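Local coordinates for uncharacterized protein (Bacteroides eggerthii, PDB 4L3R) that is of unknown function, although its family, DUF4847, is grouped with the calycins, consistent with a beta-rich architecture related to the lipocalins, at residues Q31-N36 with D105-V110; I49-T54 with S71-K76; S113-V118 with L128-K133. All coordinates share one frame; numbering follows the deposited sequence. Where two conformers were deposited one is given.

Interaction 1: Q31-N36 with D105-V110; sequences QGLWSN and DKLAKV
The side chains of Trp34 and Lys106 lie alongside one another, pointing opposite ways, with Trp34 CD1 4.0 Å from Lys106 CB. Beyond CG the lysine runs fully extended, and its methylenes pass beside the backbone of the loop, where Lys106 CD lies 3.5 Å from Leu33 O. The chain delivers NZ to Ser35, with Lys106 NZ 2.9 Å from Ser35 OG, but the angle is too poor for a hydrogen bond. The charge is instead paired with Glu39 in a salt bridge, and the same carboxylate oxygen accepts from Ser35 N.

The six-membered ring of Trp34 reaches Leu107, with Trp34 CZ2 4.0 Å from Leu107 CB. One face of the indole is taken up by its own neighbour, as Leu33 CD2 sits 4.0 Å above the ring plane of Trp34, over its centre. Leu33 carries CG anti to the backbone N, though well off the staggered value (chi1 -152°), and beyond it the two methyls part company. Leu33 CD1 meets Leu107 CD1 at 4.0 Å, while Leu33 CD2 reaches Val110 CG2 at 3.9 Å, one helical turn on from Lys106. The branched tip thus bridges two residues of the helix as well as lying on the indole.

Trp34 NE1 is hydrogen-bonded to Ser43 OG, a hydroxyl that is also hydrogen-bonded to Asp105 OD2. The latter oxygen weakly accepts from Leu107 N and Ala108 N as well, which joins the indole to the start of helix 106-116 through a single serine. The arrangement is that of an aspartate N-cap whose first helical turn packs on a loop, a loop that itself ends in the N-cap Asn36 of helix 37-48.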
loop_
_atom_site.group_PDB
_atom_site.type_symbol
_atom_site.label_atom_id
_atom_site.label_comp_id
_atom_site.label_asym_id
_atom_site.label_seq_id
_atom_site.Cartn_x
_atom_site.Cartn_y
_atom_site.Cartn_z
ATOM N N GLN B 31 31.738 -7.142 -15.703
ATOM C CA GLN B 31 33.178 -6.907 -15.811
ATOM C C GLN B 31 33.476 -5.395 -15.807
ATOM O O GLN B 31 32.836 -4.641 -16.545
ATOM C CB GLN B 31 33.720 -7.575 -17.094
ATOM C CG GLN B 31 35.189 -7.970 -17.030
ATOM C CD GLN B 31 35.547 -8.911 -18.164
ATOM O OE1 GLN B 31 35.097 -8.744 -19.307
ATOM N NE2 GLN B 31 36.328 -9.948 -17.879
ATOM N N GLY B 32 34.426 -4.971 -14.974
ATOM C CA GLY B 32 34.817 -3.568 -14.888
ATOM C C GLY B 32 34.088 -2.750 -13.837
ATOM O O GLY B 32 34.247 -1.525 -13.802
ATOM N N LEU B 33 33.295 -3.401 -12.959
ATOM C CA LEU B 33 32.580 -2.698 -11.883
ATOM C C LEU B 33 33.626 -2.134 -10.897
ATOM O O LEU B 33 33.530 -0.974 -10.491
ATOM C CB LEU B 33 31.587 -3.639 -11.189
ATOM C CG LEU B 33 30.356 -2.992 -10.551
ATOM C CD1 LEU B 33 29.329 -4.048 -10.176
ATOM C CD2 LEU B 33 30.719 -2.159 -9.339
ATOM N N TRP B 34 34.648 -2.948 -10.571
ATOM C CA TRP B 34 35.789 -2.564 -9.728
ATOM C C TRP B 34 37.064 -2.551 -10.577
ATOM O O TRP B 34 37.059 -3.080 -11.685
ATOM C CB TRP B 34 35.935 -3.537 -8.552
ATOM C CG TRP B 34 34.739 -3.565 -7.648
ATOM C CD1 TRP B 34 34.400 -2.635 -6.713
ATOM C CD2 TRP B 34 33.715 -4.572 -7.605
ATOM N NE1 TRP B 34 33.251 -3.015 -6.061
ATOM C CE2 TRP B 34 32.797 -4.191 -6.602
ATOM C CE3 TRP B 34 33.501 -5.774 -8.296
ATOM C CZ2 TRP B 34 31.690 -4.977 -6.266
ATOM C CZ3 TRP B 34 32.389 -6.538 -7.978
ATOM C CH2 TRP B 34 31.505 -6.140 -6.962
ATOM N N SER B 35 38.140 -1.920 -10.072
ATOM C CA SER B 35 39.445 -1.834 -10.759
ATOM C C SER B 35 40.459 -2.868 -10.233
ATOM O O SER B 35 41.467 -3.109 -10.898
ATOM C CB SER B 35 40.049 -0.437 -10.595
ATOM O OG SER B 35 39.343 0.560 -11.313
ATOM N N ASN B 36 40.238 -3.433 -9.028
ATOM C CA ASN B 36 41.184 -4.387 -8.436
ATOM C C ASN B 36 40.478 -5.296 -7.425
ATOM O O ASN B 36 39.335 -5.025 -7.059
ATOM C CB ASN B 36 42.352 -3.634 -7.773
ATOM C CG ASN B 36 41.926 -2.592 -6.761
ATOM O OD1 ASN B 36 41.439 -2.915 -5.678
ATOM N ND2 ASN B 36 42.113 -1.319 -7.077
ATOM N N ASP B 105 32.064 3.980 -2.147
ATOM C CA ASP B 105 32.150 2.603 -2.634
ATOM C C ASP B 105 31.575 2.488 -4.051
ATOM O O ASP B 105 30.479 2.980 -4.300
ATOM C CB ASP B 105 31.394 1.670 -1.675
ATOM C CG ASP B 105 31.684 0.213 -1.908
ATOM O OD1 ASP B 105 32.724 -0.266 -1.425
ATOM O OD2 ASP B 105 30.879 -0.447 -2.593
ATOM N N LYS B 106 32.310 1.835 -4.972
ATOM C CA LYS B 106 31.875 1.696 -6.368
ATOM C C LYS B 106 30.583 0.895 -6.510
ATOM O O LYS B 106 29.773 1.246 -7.364
ATOM C CB LYS B 106 32.968 1.066 -7.239
ATOM C CG LYS B 106 34.167 1.990 -7.452
ATOM C CD LYS B 106 35.173 1.346 -8.395
ATOM C CE LYS B 106 36.342 2.249 -8.714
ATOM N NZ LYS B 106 37.229 1.649 -9.741
ATOM N N LEU B 107 30.375 -0.165 -5.704
ATOM C CA LEU B 107 29.119 -0.929 -5.778
ATOM C C LEU B 107 27.944 -0.054 -5.342
ATOM O O LEU B 107 26.882 -0.110 -5.963
ATOM C CB LEU B 107 29.170 -2.206 -4.921
ATOM C CG LEU B 107 27.965 -3.159 -5.051
ATOM C CD1 LEU B 107 27.826 -3.688 -6.475
ATOM C CD2 LEU B 107 28.075 -4.308 -4.064
ATOM N N ALA B 108 28.141 0.763 -4.294
ATOM C CA ALA B 108 27.108 1.679 -3.788
ATOM C C ALA B 108 26.775 2.776 -4.817
ATOM O O ALA B 108 25.607 3.127 -4.970
ATOM C CB ALA B 108 27.560 2.303 -2.476
ATOM N N LYS B 109 27.790 3.289 -5.542
ATOM C CA LYS B 109 27.563 4.300 -6.588
ATOM C C LYS B 109 26.730 3.721 -7.734
ATOM O O LYS B 109 25.809 4.381 -8.221
ATOM C CB LYS B 109 28.896 4.828 -7.148
ATOM C CG LYS B 109 29.659 5.769 -6.227
ATOM C CD LYS B 109 31.020 6.108 -6.851
ATOM C CE LYS B 109 31.823 7.071 -6.024
ATOM N NZ LYS B 109 33.118 7.411 -6.672
ATOM N N VAL B 110 27.065 2.487 -8.163
ATOM C CA VAL B 110 26.361 1.781 -9.236
ATOM C C VAL B 110 24.907 1.477 -8.807
ATOM O O VAL B 110 23.985 1.635 -9.608
ATOM C CB VAL B 110 27.136 0.495 -9.637
ATOM C CG1 VAL B 110 26.273 -0.450 -10.475
ATOM C CG2 VAL B 110 28.413 0.856 -10.392
#

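Interaction 2: I49-T54 with S71-K76; sequences ITENFT and SAHAVK
His73 reaches across to the turn that precedes Thr54, and several atoms of its side chain find partners. CB lies against the hydroxyl of the paired residue, with His73 CB 3.7 Å from Thr54 OG1. CG, anti to the backbone N (chi1 175°), is thereby placed near Glu51 O. Next in the ring, His73 ND1 donates to Glu51 O at 2.8 Å in a nearly straight bond of 172°; the acceptor lies close to the imidazole plane, whereas the donor sits above the carbonyl plane of Glu51. His73 CE1 comes 3.4 Å from Asn52 OD1, the amide and ring planes being 64° apart. At the tip, His73 NE2 makes a weak, bent bond to Val75 O at 2.7 Å, so the ring joins the type I turn 49-52 to the residues following its own strand. An alanine here would keep CB but remove the imidazole, and Glu51 O and Val75 O would probably lose their ring donors, leaving the turn less firmly held.

In the backbone, two residues, Phe53 and Thr54, lie opposite the single His73 in a G1 beta bulge, with Phe53 in the left-handed region. Thr54 N gives to His73 O at 2.9 Å and His73 N to Thr54 O at 3.0 Å, while Phe53 N donates to Ala74 O at 3.0 Å. Phe53 CZ packs on Val75 CG2 at 3.5 Å.

The phenyl ring of Phe53 stacks edge-to-face with Phe111, and its side chain also touches Leu107 and Leu47. The bulge therefore sits where strands 54-61 and 66-73 meet helices 106-116 and 37-48.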
loop_
_atom_site.group_PDB
_atom_site.type_symbol
_atom_site.label_atom_id
_atom_site.label_comp_id
_atom_site.label_asym_id
_atom_site.label_seq_id
_atom_site.Cartn_x
_atom_site.Cartn_y
_atom_site.Cartn_z
ATOM N N ILE B 49 26.595 -6.903 5.213
ATOM C CA ILE B 49 25.838 -6.217 6.264
ATOM C C ILE B 49 24.363 -6.237 5.861
ATOM O O ILE B 49 24.031 -5.837 4.747
ATOM C CB ILE B 49 26.377 -4.782 6.528
ATOM C CG1 ILE B 49 27.810 -4.844 7.116
ATOM C CG2 ILE B 49 25.443 -4.015 7.482
ATOM C CD1 ILE B 49 28.605 -3.532 7.066
ATOM N N THR B 50 23.494 -6.717 6.763
ATOM C CA THR B 50 22.054 -6.902 6.524
ATOM C C THR B 50 21.355 -5.648 5.981
ATOM O O THR B 50 20.661 -5.731 4.978
ATOM C CB THR B 50 21.365 -7.357 7.834
ATOM O OG1 THR B 50 22.000 -8.559 8.275
ATOM C CG2 THR B 50 19.859 -7.605 7.663
ATOM N N GLU B 51 21.524 -4.513 6.658
ATOM C CA GLU B 51 20.862 -3.255 6.302
ATOM C C GLU B 51 21.401 -2.597 5.020
ATOM O O GLU B 51 20.728 -1.706 4.514
ATOM C CB GLU B 51 20.919 -2.240 7.474
ATOM C CG GLU B 51 22.314 -1.791 7.909
ATOM C CD GLU B 51 22.902 -2.500 9.115
ATOM O OE1 GLU B 51 22.669 -3.723 9.260
ATOM O OE2 GLU B 51 23.658 -1.850 9.873
ATOM N N ASN B 52 22.575 -2.999 4.491
ATOM C CA ASN B 52 23.139 -2.390 3.272
ATOM C C ASN B 52 22.585 -3.009 1.991
ATOM O O ASN B 52 22.299 -4.207 1.945
ATOM C CB ASN B 52 24.663 -2.493 3.262
ATOM C CG ASN B 52 25.331 -1.707 4.362
ATOM O OD1 ASN B 52 24.699 -0.930 5.064
ATOM N ND2 ASN B 52 26.639 -1.873 4.531
ATOM N N PHE B 53 22.449 -2.169 0.945
ATOM C CA PHE B 53 21.952 -2.523 -0.387
ATOM C C PHE B 53 20.553 -3.151 -0.316
ATOM O O PHE B 53 20.308 -4.225 -0.874
ATOM C CB PHE B 53 22.940 -3.436 -1.132
ATOM C CG PHE B 53 24.328 -2.852 -1.255
ATOM C CD1 PHE B 53 24.673 -2.067 -2.346
ATOM C CD2 PHE B 53 25.292 -3.103 -0.288
ATOM C CE1 PHE B 53 25.944 -1.507 -2.444
ATOM C CE2 PHE B 53 26.569 -2.552 -0.393
ATOM C CZ PHE B 53 26.892 -1.771 -1.479
ATOM N N THR B 54 19.633 -2.452 0.367
ATOM C CA THR B 54 18.247 -2.887 0.511
ATOM C C THR B 54 17.333 -2.004 -0.341
ATOM O O THR B 54 17.693 -0.874 -0.685
ATOM C CB THR B 54 17.818 -2.872 1.969
ATOM O OG1 THR B 54 17.918 -1.542 2.484
ATOM C CG2 THR B 54 18.613 -3.838 2.821
ATOM N N SER B 71 11.925 3.221 -1.506
ATOM C CA SER B 71 12.979 3.600 -0.574
ATOM C C SER B 71 14.122 2.609 -0.745
ATOM O O SER B 71 13.876 1.438 -1.013
ATOM C CB SER B 71 12.473 3.603 0.867
ATOM O OG SER B 71 11.634 4.716 1.120
ATOM N N ALA B 72 15.354 3.070 -0.622
ATOM C CA ALA B 72 16.506 2.190 -0.738
ATOM C C ALA B 72 17.647 2.704 0.101
ATOM O O ALA B 72 17.759 3.905 0.354
ATOM C CB ALA B 72 16.943 2.061 -2.188
ATOM N N HIS B 73 18.479 1.787 0.558
ATOM C CA HIS B 73 19.661 2.129 1.330
ATOM C C HIS B 73 20.828 1.390 0.723
ATOM O O HIS B 73 20.760 0.173 0.588
ATOM C CB HIS B 73 19.479 1.782 2.809
ATOM C CG HIS B 73 20.717 2.016 3.616
ATOM N ND1 HIS B 73 21.330 0.989 4.295
ATOM C CD2 HIS B 73 21.464 3.135 3.755
ATOM C CE1 HIS B 73 22.391 1.521 4.880
ATOM N NE2 HIS B 73 22.523 2.805 4.563
ATOM N N ALA B 74 21.871 2.123 0.316
ATOM C CA ALA B 74 23.090 1.534 -0.216
ATOM C C ALA B 74 24.058 1.321 0.960
ATOM O O ALA B 74 23.938 0.298 1.624
ATOM C CB ALA B 74 23.685 2.425 -1.293
ATOM N N VAL B 75 24.971 2.267 1.252
ATOM C CA VAL B 75 25.889 2.155 2.390
ATOM C C VAL B 75 25.757 3.445 3.199
ATOM O O VAL B 75 25.160 3.424 4.276
ATOM C CB VAL B 75 27.348 1.855 1.937
ATOM C CG1 VAL B 75 28.299 1.812 3.141
ATOM C CG2 VAL B 75 27.411 0.547 1.152
ATOM N N LYS B 76 26.264 4.567 2.669
ATOM C CA LYS B 76 26.161 5.885 3.305
ATOM C C LYS B 76 25.001 6.716 2.721
ATOM O O LYS B 76 24.603 7.694 3.352
ATOM C CB LYS B 76 27.481 6.659 3.143
ATOM C CG LYS B 76 28.681 5.916 3.708
ATOM C CD LYS B 76 29.919 6.792 3.852
ATOM C CE LYS B 76 30.442 7.299 2.534
ATOM N NZ LYS B 76 31.809 7.877 2.663
#

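Interaction 3: S113-V118 with L128-K133; sequences SGLFNV and LTLYFK
Asn117 O takes two groups of the neighbouring strand. Lys133 N donates to Asn117 O at 3.2 Å, with an angle of 157° at the hydrogen and the donor above the carbonyl plane, and Phe132 CA adds a CA-H...O contact to the same Asn117 O at 3.3 Å. A second such contact runs the other way, from Val118 CA to Tyr131 O, also at 3.3 Å. Together they bring Val118 and Phe132 close as an antiparallel non-hydrogen-bonded pair, their CA atoms 3.9 Å apart.

Phe132 carries the side-chain part of the contact. Its CG stands between the backbone N and the carbonyl carbon (chi1 70°), a crowded position that brings CG beside Gly114. Gly114 CA lies over one face of the ring, 4.0 Å from the centroid of the Phe132 ring and shifted toward the CD2 rim, in a CH-pi contact. A side chain on Gly114 would be tight against CE2, so the absence of one allows the helix backbone to approach the ring directly. The glycine carbonyl oxygen also comes to Phe132 CB. Ile20 of strand 15-22 and Met141 of strand 137-144 also touch the Phe132 side chain.

Further along the strand, Leu130 meets Leu115, in the last turn of the helix, and Val118, the first residue of the next strand. Leu115 CD2 reaches Leu130 CD1 at 3.9 Å, and Val118 CG1 lies 3.8 Å from Leu130 CB. Leu55 touches both leucines from strand 54-61.

Helix 106-116 thus lies on the sheet face that carries Val118, Leu130 and Phe132, then passes through Asn117 into strand 118-123, outermost in this chain's sheet, which turns back as an antiparallel hairpin with strand 127-134. The arrangement is a helix running directly into a beta hairpin and packed on an antiparallel sheet, consistent with the calycin grouping of the family.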
loop_
_atom_site.group_PDB
_atom_site.type_symbol
_atom_site.label_atom_id
_atom_site.label_comp_id
_atom_site.label_asym_id
_atom_site.label_seq_id
_atom_site.Cartn_x
_atom_site.Cartn_y
_atom_site.Cartn_z
ATOM N N SER B 113 22.830 4.955 -8.706
ATOM C CA SER B 113 22.606 5.454 -10.074
ATOM C C SER B 113 21.667 4.560 -10.868
ATOM O O SER B 113 20.824 5.064 -11.603
ATOM C CB SER B 113 23.922 5.581 -10.845
ATOM O OG SER B 113 24.635 6.730 -10.429
ATOM N N GLY B 114 21.863 3.253 -10.753
ATOM C CA GLY B 114 21.069 2.268 -11.466
ATOM C C GLY B 114 19.600 2.292 -11.111
ATOM O O GLY B 114 18.758 2.101 -11.990
ATOM N N LEU B 115 19.270 2.541 -9.829
ATOM C CA LEU B 115 17.868 2.581 -9.388
ATOM C C LEU B 115 17.094 3.717 -10.042
ATOM O O LEU B 115 15.955 3.497 -10.437
ATOM C CB LEU B 115 17.757 2.661 -7.866
ATOM C CG LEU B 115 18.017 1.336 -7.154
ATOM C CD1 LEU B 115 18.297 1.572 -5.693
ATOM C CD2 LEU B 115 16.823 0.371 -7.302
ATOM N N PHE B 116 17.711 4.889 -10.240
ATOM C CA PHE B 116 17.012 6.001 -10.894
ATOM C C PHE B 116 16.919 5.821 -12.419
ATOM O O PHE B 116 16.192 6.584 -13.054
ATOM C CB PHE B 116 17.685 7.341 -10.561
ATOM C CG PHE B 116 17.518 7.740 -9.111
ATOM C CD1 PHE B 116 16.258 8.021 -8.591
ATOM C CD2 PHE B 116 18.626 7.897 -8.283
ATOM C CE1 PHE B 116 16.104 8.386 -7.256
ATOM C CE2 PHE B 116 18.470 8.281 -6.948
ATOM C CZ PHE B 116 17.211 8.513 -6.442
ATOM N N ASN B 117 17.644 4.835 -13.005
ATOM C CA ASN B 117 17.621 4.548 -14.432
ATOM C C ASN B 117 16.835 3.270 -14.754
ATOM O O ASN B 117 16.920 2.804 -15.895
ATOM C CB ASN B 117 19.064 4.427 -14.977
ATOM C CG ASN B 117 19.830 5.725 -14.976
ATOM O OD1 ASN B 117 19.290 6.789 -15.283
ATOM N ND2 ASN B 117 21.127 5.664 -14.710
ATOM N N VAL B 118 16.056 2.704 -13.803
ATOM C CA VAL B 118 15.246 1.515 -14.109
ATOM C C VAL B 118 14.163 1.884 -15.130
ATOM O O VAL B 118 13.686 3.020 -15.128
ATOM C CB VAL B 118 14.603 0.814 -12.878
ATOM C CG1 VAL B 118 15.669 0.279 -11.933
ATOM C CG2 VAL B 118 13.594 1.714 -12.144
ATOM N N LEU B 128 13.307 -10.499 -7.550
ATOM C CA LEU B 128 12.986 -9.267 -8.274
ATOM C C LEU B 128 14.177 -8.886 -9.135
ATOM O O LEU B 128 15.303 -8.840 -8.640
ATOM C CB LEU B 128 12.613 -8.122 -7.315
ATOM C CG LEU B 128 12.308 -6.752 -7.954
ATOM C CD1 LEU B 128 11.047 -6.810 -8.809
ATOM C CD2 LEU B 128 12.159 -5.679 -6.887
ATOM N N THR B 129 13.930 -8.636 -10.428
ATOM C CA THR B 129 14.956 -8.244 -11.386
ATOM C C THR B 129 14.567 -6.902 -11.966
ATOM O O THR B 129 13.482 -6.793 -12.533
ATOM C CB THR B 129 15.102 -9.311 -12.478
ATOM O OG1 THR B 129 15.287 -10.584 -11.864
ATOM C CG2 THR B 129 16.268 -9.025 -13.414
ATOM N N LEU B 130 15.436 -5.884 -11.820
ATOM C CA LEU B 130 15.196 -4.548 -12.358
ATOM C C LEU B 130 16.151 -4.279 -13.508
ATOM O O LEU B 130 17.367 -4.400 -13.344
ATOM C CB LEU B 130 15.374 -3.475 -11.273
ATOM C CG LEU B 130 14.538 -3.641 -10.010
ATOM C CD1 LEU B 130 14.816 -2.511 -9.030
ATOM C CD2 LEU B 130 13.053 -3.698 -10.327
ATOM N N TYR B 131 15.601 -3.900 -14.663
ATOM C CA TYR B 131 16.377 -3.568 -15.847
ATOM C C TYR B 131 16.608 -2.080 -15.844
ATOM O O TYR B 131 15.646 -1.330 -15.663
ATOM C CB TYR B 131 15.639 -3.996 -17.122
ATOM C CG TYR B 131 15.582 -5.494 -17.304
ATOM C CD1 TYR B 131 14.751 -6.283 -16.516
ATOM C CD2 TYR B 131 16.356 -6.128 -18.272
ATOM C CE1 TYR B 131 14.712 -7.665 -16.665
ATOM C CE2 TYR B 131 16.318 -7.510 -18.438
ATOM C CZ TYR B 131 15.495 -8.276 -17.634
ATOM O OH TYR B 131 15.478 -9.639 -17.806
ATOM N N PHE B 132 17.864 -1.641 -16.042
ATOM C CA PHE B 132 18.188 -0.218 -16.063
ATOM C C PHE B 132 19.156 0.089 -17.184
ATOM O O PHE B 132 19.919 -0.789 -17.588
ATOM C CB PHE B 132 18.762 0.225 -14.703
ATOM C CG PHE B 132 20.140 -0.295 -14.366
ATOM C CD1 PHE B 132 20.304 -1.528 -13.749
ATOM C CD2 PHE B 132 21.273 0.474 -14.618
ATOM C CE1 PHE B 132 21.579 -1.992 -13.411
ATOM C CE2 PHE B 132 22.541 0.024 -14.247
ATOM C CZ PHE B 132 22.687 -1.206 -13.648
ATOM N N LYS B 133 19.123 1.335 -17.689
ATOM C CA LYS B 133 20.021 1.735 -18.765
ATOM C C LYS B 133 21.256 2.436 -18.175
ATOM O O LYS B 133 21.134 3.326 -17.333
ATOM C CB LYS B 133 19.304 2.593 -19.836
ATOM C CG LYS B 133 18.919 4.025 -19.459
ATOM C CD LYS B 133 19.847 5.052 -20.099
ATOM C CE LYS B 133 19.446 6.462 -19.756
ATOM N NZ LYS B 133 20.230 7.459 -20.528
HETATM O O HOH W 1 20.935 8.688 -17.634
#

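Along the chain, the loop at 31-36 pairs with 105-110, so that interaction 1 closes a long loop containing helix 37-48 and four strands. Interaction 2 is nested within it, joining 49-54 to 71-76 around the hairpin of strands 54-61 and 66-73. The two touch where Phe53 packs on Leu107 and Ala108. Interaction 3 follows in series, closing the short hairpin after helix 106-116, and meets interaction 2 through Ala72 and Leu115. Helix 106-116 supplies residues to interactions 1 and 3, linking the loop before helix 37-48 with the hairpin of strands 118-123 and 127-134.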